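D-ribulose-5-phosphate 3-epimerase, putative (Plasmodium falciparum, PDB 1TQX) probably catalyses the interconversion of D-ribulose 5-phosphate and D-xylulose 5-phosphate in a metal-dependent TIM barrel. Local coordinates at residues 78-83 / 87-92; 74-79 / 104-109; 154-159 / 187-192. All blocks are in the same frame, centred on the assembly; numbering follows the deposited sequence.

How the contacts relate
Contacts 1 and 2 are neighbours: both draw on the loop between strands 66-72 and 88-92, share K78 and Y79, and have centres about 7 Å apart. Contact 1 packs this loop on strand 88-92, and contact 2 packs it on helix 100-111, the next helix. F91 bridges them, with F91 CD2 3.5 Å from L106 CD1 and F91 CB 3.7 Å from P76 CB. Contact 3 comes later in the chain, on the opposite side of its centre; its centre is about 26 Å from that of contact 1 and 29 Å from that of contact 2. All pack loops against one strand and two helices on opposite sides of the TIM barrel, their nearest side chains about 12-13 Å from the zinc.

Contact 1 (78-83 / 87-92); sequences KYVPLL and NQLTFH
L89 divides its two methyl groups between V80 and L83, so one leucine fork carries the whole contact. CD1 faces V80: L89 CD1 lies 3.9 Å from V80 CA and 4.0 Å from V80 CG2, resting on the backbone and one branch of the valine at once. CD2 serves L83, with L89 CD2 3.8 Å from L83 CD1 and 4.0 Å from L83 CB. The leucine thus reaches two points a turn apart on 78-83, and its side chain and those of both partners cross obliquely.

The side chain of L89 starts out toward the loop and stays extended, CD1 being anti to CA (chi2 -173°), which carries the fork well clear of strand 88-92. L83 comes to meet it along its own CB bond. V80 leaves its backbone more laterally; its CG1 is anti to the backbone N (chi1 -179°), which leaves CG2 as the branch that meets the leucine. A short turn spaces V80 and L83, since L83 N donates to V80 O at 3.2 Å. V80 also packs against I110 at the end of helix 100-111 and against N113, and L89 touches L115, so neighbouring parts of the fold extend this apolar layer.

Strand 88-92 is the fourth strand of the TIM barrel. L89 lies on its outer surface, whereas Q88 and H92 point to the barrel interior: Q88 bonds to D68 and T141, and H92 NE2 bonds to NE2 of the zinc ligand H70. The strand therefore separates the polar barrel interior, linked to the zinc site through H92, from the hydrocarbon packing outside. All three touching side chains are buried and wholly aliphatic, and they meet through methyl, methylene and alpha carbons alone, which implies cohesion by van der Waals packing and water exclusion.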
loop_
_atom_site.group_PDB
_atom_site.type_symbol
_atom_site.label_atom_id
_atom_site.label_comp_id
_atom_site.label_asym_id
_atom_site.label_seq_id
_atom_site.Cartn_x
_atom_site.Cartn_y
_atom_site.Cartn_z
ATOM N N LYS A 78 10.352 14.882 -1.559
ATOM C CA LYS A 78 10.340 15.794 -0.409
ATOM C C LYS A 78 9.894 15.139 0.889
ATOM O O LYS A 78 10.177 15.642 1.981
ATOM C CB LYS A 78 9.407 16.976 -0.677
ATOM C CG LYS A 78 9.834 17.890 -1.808
ATOM C CD LYS A 78 8.846 19.036 -1.954
ATOM C CE LYS A 78 9.249 19.976 -3.078
ATOM N NZ LYS A 78 8.293 21.112 -3.175
ATOM N N TYR A 79 9.179 14.027 0.775
ATOM C CA TYR A 79 8.668 13.347 1.952
ATOM C C TYR A 79 9.632 12.357 2.606
ATOM O O TYR A 79 9.457 12.007 3.768
ATOM C CB TYR A 79 7.350 12.630 1.611
ATOM C CG TYR A 79 6.219 13.562 1.214
ATOM C CD1 TYR A 79 6.237 14.238 -0.008
ATOM C CD2 TYR A 79 5.139 13.777 2.065
ATOM C CE1 TYR A 79 5.201 15.106 -0.373
ATOM C CE2 TYR A 79 4.092 14.647 1.709
ATOM C CZ TYR A 79 4.133 15.304 0.489
ATOM O OH TYR A 79 3.108 16.149 0.111
ATOM N N VAL A 80 10.647 11.908 1.878
ATOM C CA VAL A 80 11.584 10.937 2.438
ATOM C C VAL A 80 12.271 11.377 3.741
ATOM O O VAL A 80 12.271 10.638 4.728
ATOM C CB VAL A 80 12.662 10.541 1.402
ATOM C CG1 VAL A 80 13.609 9.499 2.000
ATOM C CG2 VAL A 80 11.991 9.967 0.151
ATOM N N PRO A 81 12.865 12.578 3.768
ATOM C CA PRO A 81 13.522 12.993 5.011
ATOM C C PRO A 81 12.554 13.243 6.167
ATOM O O PRO A 81 12.966 13.306 7.325
ATOM C CB PRO A 81 14.286 14.255 4.596
ATOM C CG PRO A 81 13.427 14.824 3.515
ATOM C CD PRO A 81 13.026 13.598 2.716
ATOM N N LEU A 82 11.268 13.372 5.844
ATOM C CA LEU A 82 10.248 13.629 6.855
ATOM C C LEU A 82 9.614 12.359 7.428
ATOM O O LEU A 82 8.818 12.432 8.365
ATOM C CB LEU A 82 9.139 14.502 6.254
ATOM C CG LEU A 82 9.573 15.789 5.541
ATOM C CD1 LEU A 82 8.361 16.453 4.886
ATOM C CD2 LEU A 82 10.220 16.736 6.539
ATOM N N LEU A 83 9.966 11.200 6.883
ATOM C CA LEU A 83 9.364 9.951 7.344
ATOM C C LEU A 83 10.397 8.865 7.644
ATOM O O LEU A 83 10.175 7.680 7.362
ATOM C CB LEU A 83 8.367 9.454 6.287
ATOM C CG LEU A 83 7.155 10.368 6.023
ATOM C CD1 LEU A 83 6.511 10.011 4.687
ATOM C CD2 LEU A 83 6.151 10.230 7.177
ATOM N N ASN A 87 8.406 2.541 7.791
ATOM C CA ASN A 87 9.042 1.312 7.311
ATOM C C ASN A 87 9.132 1.171 5.792
ATOM O O ASN A 87 10.132 0.678 5.267
ATOM C CB ASN A 87 8.330 0.100 7.914
ATOM C CG ASN A 87 8.621 -0.059 9.384
ATOM O OD1 ASN A 87 9.736 -0.422 9.772
ATOM N ND2 ASN A 87 7.634 0.232 10.218
ATOM N N GLN A 88 8.082 1.577 5.088
ATOM C CA GLN A 88 8.102 1.543 3.635
ATOM C C GLN A 88 7.461 2.796 3.090
ATOM O O GLN A 88 6.444 3.258 3.610
ATOM C CB GLN A 88 7.354 0.331 3.068
ATOM C CG GLN A 88 7.211 0.400 1.544
ATOM C CD GLN A 88 6.700 -0.893 0.927
ATOM O OE1 GLN A 88 7.468 -1.665 0.362
ATOM N NE2 GLN A 88 5.399 -1.133 1.040
ATOM N N LEU A 89 8.073 3.350 2.050
ATOM C CA LEU A 89 7.545 4.531 1.388
ATOM C C LEU A 89 7.232 4.104 -0.037
ATOM O O LEU A 89 8.104 3.605 -0.754
ATOM C CB LEU A 89 8.573 5.671 1.375
ATOM C CG LEU A 89 9.057 6.216 2.723
ATOM C CD1 LEU A 89 9.932 7.459 2.465
ATOM C CD2 LEU A 89 7.873 6.578 3.621
ATOM N N THR A 90 5.978 4.278 -0.435
ATOM C CA THR A 90 5.539 3.908 -1.776
ATOM C C THR A 90 5.152 5.162 -2.549
ATOM O O THR A 90 4.258 5.901 -2.133
ATOM C CB THR A 90 4.316 2.954 -1.707
ATOM O OG1 THR A 90 4.702 1.736 -1.059
ATOM C CG2 THR A 90 3.787 2.636 -3.108
ATOM N N PHE A 91 5.834 5.416 -3.663
ATOM C CA PHE A 91 5.516 6.592 -4.464
ATOM C C PHE A 91 4.886 6.158 -5.780
ATOM O O PHE A 91 4.950 4.980 -6.144
ATOM C CB PHE A 91 6.780 7.439 -4.716
ATOM C CG PHE A 91 7.833 6.751 -5.541
ATOM C CD1 PHE A 91 7.814 6.835 -6.932
ATOM C CD2 PHE A 91 8.861 6.042 -4.926
ATOM C CE1 PHE A 91 8.809 6.221 -7.701
ATOM C CE2 PHE A 91 9.860 5.424 -5.690
ATOM C CZ PHE A 91 9.830 5.517 -7.078
ATOM N N HIS A 92 4.261 7.100 -6.482
ATOM C CA HIS A 92 3.615 6.785 -7.748
ATOM C C HIS A 92 4.498 6.954 -8.971
ATOM O O HIS A 92 5.199 7.951 -9.119
ATOM C CB HIS A 92 2.338 7.618 -7.911
ATOM C CG HIS A 92 1.121 6.957 -7.342
ATOM N ND1 HIS A 92 0.349 6.074 -8.068
ATOM C CD2 HIS A 92 0.606 6.966 -6.090
ATOM C CE1 HIS A 92 -0.584 5.562 -7.286
ATOM N NE2 HIS A 92 -0.449 6.085 -6.079
#

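Contact 2 (74-79 / 104-109); sequences EYPEKY and IQLAKE
P76 and L106 bring the loop after strand 66-72 against helix 100-111, one of the helices that wrap the strands of the TIM barrel; their side chains cross at about a right angle. In 104-109 the first residue to note is Q105, on the solvent side. It reaches one helical turn forward along its own helix, where Q105 NE2 donates to E109 OE1 at 3.3 Å, a straight bond of 167°.

L106 follows, the buried residue that makes the contact. Its CD1 meets the ring of P76 at CG, 3.8 Å away, while L106 CD2 comes within 4.4 Å of E77 CA. The fork therefore spans two consecutive loop residues, touching a proline ring with one branch and passing the next residue's backbone with the other. L106 holds a chi1 of -147°, well off a staggered position, and lies against both this loop and the ring of F91. F91 of strand 88-92 touches both partners, L106 through its ring and P76 through its CB, and L96 touches P76 as well.

E109, a turn later, points its CB toward the loop. Its backbone O accepts a bond from N113 ND2, and its carboxylate takes the Q105 amide on the anti side of OE1, 19° out of the carboxylate plane.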
loop_
_atom_site.group_PDB
_atom_site.type_symbol
_atom_site.label_atom_id
_atom_site.label_comp_id
_atom_site.label_asym_id
_atom_site.label_seq_id
_atom_site.Cartn_x
_atom_site.Cartn_y
_atom_site.Cartn_z
ATOM N N GLU A 74 2.538 14.846 -5.185
ATOM C CA GLU A 74 3.486 15.327 -6.178
ATOM C C GLU A 74 4.768 15.502 -5.364
ATOM O O GLU A 74 4.706 15.676 -4.143
ATOM C CB GLU A 74 3.068 16.694 -6.744
ATOM C CG GLU A 74 1.656 16.766 -7.311
ATOM C CD GLU A 74 1.390 18.057 -8.079
ATOM O OE1 GLU A 74 1.814 19.137 -7.608
ATOM O OE2 GLU A 74 0.745 17.989 -9.149
ATOM N N TYR A 75 5.918 15.450 -6.026
ATOM C CA TYR A 75 7.202 15.630 -5.351
ATOM C C TYR A 75 7.407 14.675 -4.174
ATOM O O TYR A 75 7.763 15.107 -3.076
ATOM C CB TYR A 75 7.318 17.073 -4.842
ATOM C CG TYR A 75 6.965 18.117 -5.873
ATOM C CD1 TYR A 75 7.726 18.267 -7.027
ATOM C CD2 TYR A 75 5.869 18.958 -5.694
ATOM C CE1 TYR A 75 7.410 19.229 -7.980
ATOM C CE2 TYR A 75 5.541 19.929 -6.645
ATOM C CZ TYR A 75 6.319 20.056 -7.784
ATOM O OH TYR A 75 6.017 21.012 -8.732
ATOM N N PRO A 76 7.201 13.367 -4.382
ATOM C CA PRO A 76 7.387 12.420 -3.276
ATOM C C PRO A 76 8.783 12.451 -2.642
ATOM O O PRO A 76 8.950 12.072 -1.484
ATOM C CB PRO A 76 7.068 11.071 -3.919
ATOM C CG PRO A 76 7.465 11.275 -5.355
ATOM C CD PRO A 76 6.891 12.655 -5.633
ATOM N N GLU A 77 9.776 12.904 -3.401
ATOM C CA GLU A 77 11.145 12.991 -2.897
ATOM C C GLU A 77 11.216 13.873 -1.637
ATOM O O GLU A 77 12.026 13.632 -0.739
ATOM C CB GLU A 77 12.064 13.559 -3.991
ATOM C CG GLU A 77 11.616 14.924 -4.547
ATOM C CD GLU A 77 10.688 14.830 -5.763
ATOM O OE1 GLU A 77 10.121 13.747 -6.030
ATOM O OE2 GLU A 77 10.519 15.862 -6.452
ATOM N N LYS A 78 10.352 14.882 -1.559
ATOM C CA LYS A 78 10.340 15.794 -0.409
ATOM C C LYS A 78 9.894 15.139 0.889
ATOM O O LYS A 78 10.177 15.642 1.981
ATOM C CB LYS A 78 9.407 16.976 -0.677
ATOM C CG LYS A 78 9.834 17.890 -1.808
ATOM C CD LYS A 78 8.846 19.036 -1.954
ATOM C CE LYS A 78 9.249 19.976 -3.078
ATOM N NZ LYS A 78 8.293 21.112 -3.175
ATOM N N TYR A 79 9.179 14.027 0.775
ATOM C CA TYR A 79 8.668 13.347 1.952
ATOM C C TYR A 79 9.632 12.357 2.606
ATOM O O TYR A 79 9.457 12.007 3.768
ATOM C CB TYR A 79 7.350 12.630 1.611
ATOM C CG TYR A 79 6.219 13.562 1.214
ATOM C CD1 TYR A 79 6.237 14.238 -0.008
ATOM C CD2 TYR A 79 5.139 13.777 2.065
ATOM C CE1 TYR A 79 5.201 15.106 -0.373
ATOM C CE2 TYR A 79 4.092 14.647 1.709
ATOM C CZ TYR A 79 4.133 15.304 0.489
ATOM O OH TYR A 79 3.108 16.149 0.111
ATOM N N ILE A 104 14.250 5.147 -10.582
ATOM C CA ILE A 104 15.382 4.384 -10.075
ATOM C C ILE A 104 16.164 5.212 -9.049
ATOM O O ILE A 104 16.571 4.698 -8.008
ATOM C CB ILE A 104 16.326 3.959 -11.220
ATOM C CG1 ILE A 104 15.638 2.907 -12.096
ATOM C CG2 ILE A 104 17.625 3.398 -10.651
ATOM C CD1 ILE A 104 16.429 2.517 -13.330
ATOM N N GLN A 105 16.358 6.497 -9.331
ATOM C CA GLN A 105 17.093 7.373 -8.418
ATOM C C GLN A 105 16.378 7.560 -7.074
ATOM O O GLN A 105 17.020 7.549 -6.023
ATOM C CB GLN A 105 17.335 8.738 -9.075
ATOM C CG GLN A 105 18.118 9.729 -8.213
ATOM C CD GLN A 105 19.484 9.199 -7.788
ATOM O OE1 GLN A 105 20.231 8.649 -8.601
ATOM N NE2 GLN A 105 19.820 9.375 -6.512
ATOM N N LEU A 106 15.060 7.739 -7.106
ATOM C CA LEU A 106 14.295 7.919 -5.872
ATOM C C LEU A 106 14.348 6.628 -5.054
ATOM O O LEU A 106 14.517 6.653 -3.832
ATOM C CB LEU A 106 12.834 8.263 -6.187
ATOM C CG LEU A 106 12.074 9.200 -5.243
ATOM C CD1 LEU A 106 10.576 9.064 -5.493
ATOM C CD2 LEU A 106 12.397 8.892 -3.798
ATOM N N ALA A 107 14.194 5.498 -5.737
ATOM C CA ALA A 107 14.232 4.199 -5.072
ATOM C C ALA A 107 15.578 4.013 -4.371
ATOM O O ALA A 107 15.636 3.527 -3.244
ATOM C CB ALA A 107 14.001 3.083 -6.086
ATOM N N LYS A 108 16.660 4.400 -5.045
ATOM C CA LYS A 108 17.997 4.289 -4.461
ATOM C C LYS A 108 18.064 5.092 -3.167
ATOM O O LYS A 108 18.577 4.616 -2.154
ATOM C CB LYS A 108 19.062 4.812 -5.434
ATOM C CG LYS A 108 19.362 3.889 -6.606
ATOM C CD LYS A 108 20.493 4.454 -7.464
ATOM C CE LYS A 108 20.867 3.508 -8.593
ATOM N NZ LYS A 108 21.935 4.085 -9.462
ATOM N N GLU A 109 17.533 6.311 -3.202
ATOM C CA GLU A 109 17.537 7.179 -2.032
ATOM C C GLU A 109 16.717 6.591 -0.894
ATOM O O GLU A 109 17.143 6.611 0.264
ATOM C CB GLU A 109 16.999 8.561 -2.404
ATOM C CG GLU A 109 17.856 9.275 -3.439
ATOM C CD GLU A 109 17.314 10.638 -3.821
ATOM O OE1 GLU A 109 17.921 11.296 -4.691
ATOM O OE2 GLU A 109 16.284 11.053 -3.257
#

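Contact 3 (154-159 / 187-192); sequences QSFMHD and TEISAS
F156 and H158 reach from 154-159 to successive residues of helix 184-193, the phenyl ring to S190 and the imidazole to I189. Both aromatic side chains have CG anti to the backbone N (chi1 178° for F156 and -167° for H158), and this extension carries the two rings across to the helix. The end of the phenyl ring lies obliquely beside the serine hydroxyl: S190 OG is 3.4 Å from both F156 CE1 and F156 CZ. The approach is packing rather than a bond to the ring; the hydroxyl is hydrogen-bonded to T186 O, one turn back in the helix. S190 carries OG beside its backbone N, where that carbonyl can be met.

I189 turns both methyls to the imidazole. Its CG2 lies 3.8 Å from H158 NE2, and its CD1 lies 3.9 Å from H158 CD2; both come to the CD2-NE2 side of the ring, from the same side of its plane, the two side chains crossing at about a right angle. The same CG2 comes to 4.3 Å from F156 CE2, so this methyl touches both rings, nearer the imidazole than the phenyl.

The segment 154-159 belongs to the loop that follows the sixth strand of the TIM barrel, 141-145, and helix 184-193 follows the seventh, 175-179, so the contact joins neighbouring beta-alpha units. The loop's preceding residues G150 to G153 are predicted to bind substrate, as is G181, whose nearest approach to the F156 side chain is about 4 Å. M161 of helix 161-170 touches F156, I189 and S190 and adds to the packing.

H158 lies at the exposed border of the contact, F156 deeper. Farther along the helix, S192 OG donates to I189 O at 2.7 Å, with an angle of 127° at the carbonyl oxygen.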
loop_
_atom_site.group_PDB
_atom_site.type_symbol
_atom_site.label_atom_id
_atom_site.label_comp_id
_atom_site.label_asym_id
_atom_site.label_seq_id
_atom_site.Cartn_x
_atom_site.Cartn_y
_atom_site.Cartn_z
ATOM N N GLN A 154 -14.994 2.744 -2.971
ATOM C CA GLN A 154 -15.255 2.436 -4.379
ATOM C C GLN A 154 -15.184 0.930 -4.637
ATOM O O GLN A 154 -14.689 0.175 -3.798
ATOM C CB GLN A 154 -14.249 3.151 -5.271
ATOM C CG GLN A 154 -14.100 4.632 -4.981
ATOM C CD GLN A 154 -13.126 5.295 -5.929
ATOM O OE1 GLN A 154 -13.387 5.400 -7.125
ATOM N NE2 GLN A 154 -11.990 5.732 -5.401
ATOM N N SER A 155 -15.661 0.500 -5.804
ATOM C CA SER A 155 -15.677 -0.921 -6.142
ATOM C C SER A 155 -14.414 -1.486 -6.796
ATOM O O SER A 155 -13.805 -0.869 -7.671
ATOM C CB SER A 155 -16.890 -1.232 -7.024
ATOM O OG SER A 155 -16.812 -0.542 -8.256
ATOM N N PHE A 156 -14.046 -2.682 -6.353
ATOM C CA PHE A 156 -12.877 -3.416 -6.835
ATOM C C PHE A 156 -12.945 -3.621 -8.351
ATOM O O PHE A 156 -13.958 -4.088 -8.875
ATOM C CB PHE A 156 -12.840 -4.773 -6.121
ATOM C CG PHE A 156 -11.720 -5.683 -6.551
ATOM C CD1 PHE A 156 -10.432 -5.515 -6.051
ATOM C CD2 PHE A 156 -11.970 -6.752 -7.409
ATOM C CE1 PHE A 156 -9.412 -6.402 -6.394
ATOM C CE2 PHE A 156 -10.959 -7.644 -7.757
ATOM C CZ PHE A 156 -9.678 -7.469 -7.247
ATOM N N MET A 157 -11.866 -3.272 -9.049
ATOM C CA MET A 157 -11.804 -3.442 -10.498
ATOM C C MET A 157 -11.167 -4.789 -10.813
ATOM O O MET A 157 -9.947 -4.940 -10.749
ATOM C CB MET A 157 -10.980 -2.320 -11.129
ATOM C CG MET A 157 -11.594 -0.945 -10.971
ATOM S SD MET A 157 -10.480 0.372 -11.504
ATOM C CE MET A 157 -10.419 0.066 -13.284
ATOM N N HIS A 158 -12.001 -5.766 -11.153
ATOM C CA HIS A 158 -11.517 -7.106 -11.458
ATOM C C HIS A 158 -10.581 -7.138 -12.666
ATOM O O HIS A 158 -9.749 -8.036 -12.787
ATOM C CB HIS A 158 -12.706 -8.045 -11.693
ATOM C CG HIS A 158 -12.340 -9.498 -11.713
ATOM N ND1 HIS A 158 -11.501 -10.045 -12.662
ATOM C CD2 HIS A 158 -12.705 -10.518 -10.901
ATOM C CE1 HIS A 158 -11.363 -11.339 -12.431
ATOM N NE2 HIS A 158 -12.083 -11.651 -11.368
ATOM N N ASP A 159 -10.707 -6.156 -13.553
ATOM C CA ASP A 159 -9.867 -6.116 -14.744
ATOM C C ASP A 159 -8.405 -5.749 -14.461
ATOM O O ASP A 159 -7.585 -5.703 -15.375
ATOM C CB ASP A 159 -10.472 -5.160 -15.779
ATOM C CG ASP A 159 -10.475 -3.716 -15.319
ATOM O OD1 ASP A 159 -10.629 -3.467 -14.105
ATOM O OD2 ASP A 159 -10.345 -2.824 -16.185
ATOM N N THR A 187 -10.316 -10.381 -1.951
ATOM C CA THR A 187 -8.991 -10.697 -1.433
ATOM C C THR A 187 -8.642 -12.084 -1.979
ATOM O O THR A 187 -7.518 -12.327 -2.424
ATOM C CB THR A 187 -8.963 -10.728 0.115
ATOM O OG1 THR A 187 -9.031 -9.391 0.631
ATOM C CG2 THR A 187 -7.685 -11.386 0.610
ATOM N N GLU A 188 -9.615 -12.992 -1.953
ATOM C CA GLU A 188 -9.390 -14.342 -2.463
ATOM C C GLU A 188 -9.054 -14.259 -3.947
ATOM O O GLU A 188 -8.156 -14.945 -4.426
ATOM C CB GLU A 188 -10.628 -15.224 -2.265
ATOM C CG GLU A 188 -10.365 -16.696 -2.605
ATOM C CD GLU A 188 -11.552 -17.612 -2.329
ATOM O OE1 GLU A 188 -11.405 -18.840 -2.520
ATOM O OE2 GLU A 188 -12.625 -17.113 -1.930
ATOM N N ILE A 189 -9.782 -13.418 -4.673
ATOM C CA ILE A 189 -9.530 -13.247 -6.097
ATOM C C ILE A 189 -8.128 -12.683 -6.331
ATOM O O ILE A 189 -7.391 -13.166 -7.194
ATOM C CB ILE A 189 -10.554 -12.287 -6.735
ATOM C CG1 ILE A 189 -11.936 -12.948 -6.781
ATOM C CG2 ILE A 189 -10.092 -11.887 -8.132
ATOM C CD1 ILE A 189 -13.031 -12.031 -7.300
ATOM N N SER A 190 -7.762 -11.658 -5.566
ATOM C CA SER A 190 -6.446 -11.046 -5.723
ATOM C C SER A 190 -5.321 -12.029 -5.420
ATOM O O SER A 190 -4.336 -12.099 -6.152
ATOM C CB SER A 190 -6.329 -9.811 -4.824
ATOM O OG SER A 190 -7.206 -8.788 -5.265
ATOM N N ALA A 191 -5.470 -12.794 -4.345
ATOM C CA ALA A 191 -4.454 -13.766 -3.973
ATOM C C ALA A 191 -4.300 -14.874 -5.021
ATOM O O ALA A 191 -3.197 -15.379 -5.239
ATOM C CB ALA A 191 -4.788 -14.375 -2.608
ATOM N N SER A 192 -5.399 -15.245 -5.677
ATOM C CA SER A 192 -5.354 -16.303 -6.686
ATOM C C SER A 192 -4.525 -15.872 -7.891
ATOM O O SER A 192 -4.035 -16.710 -8.654
ATOM C CB SER A 192 -6.771 -16.685 -7.138
ATOM O OG SER A 192 -7.334 -15.707 -7.996
#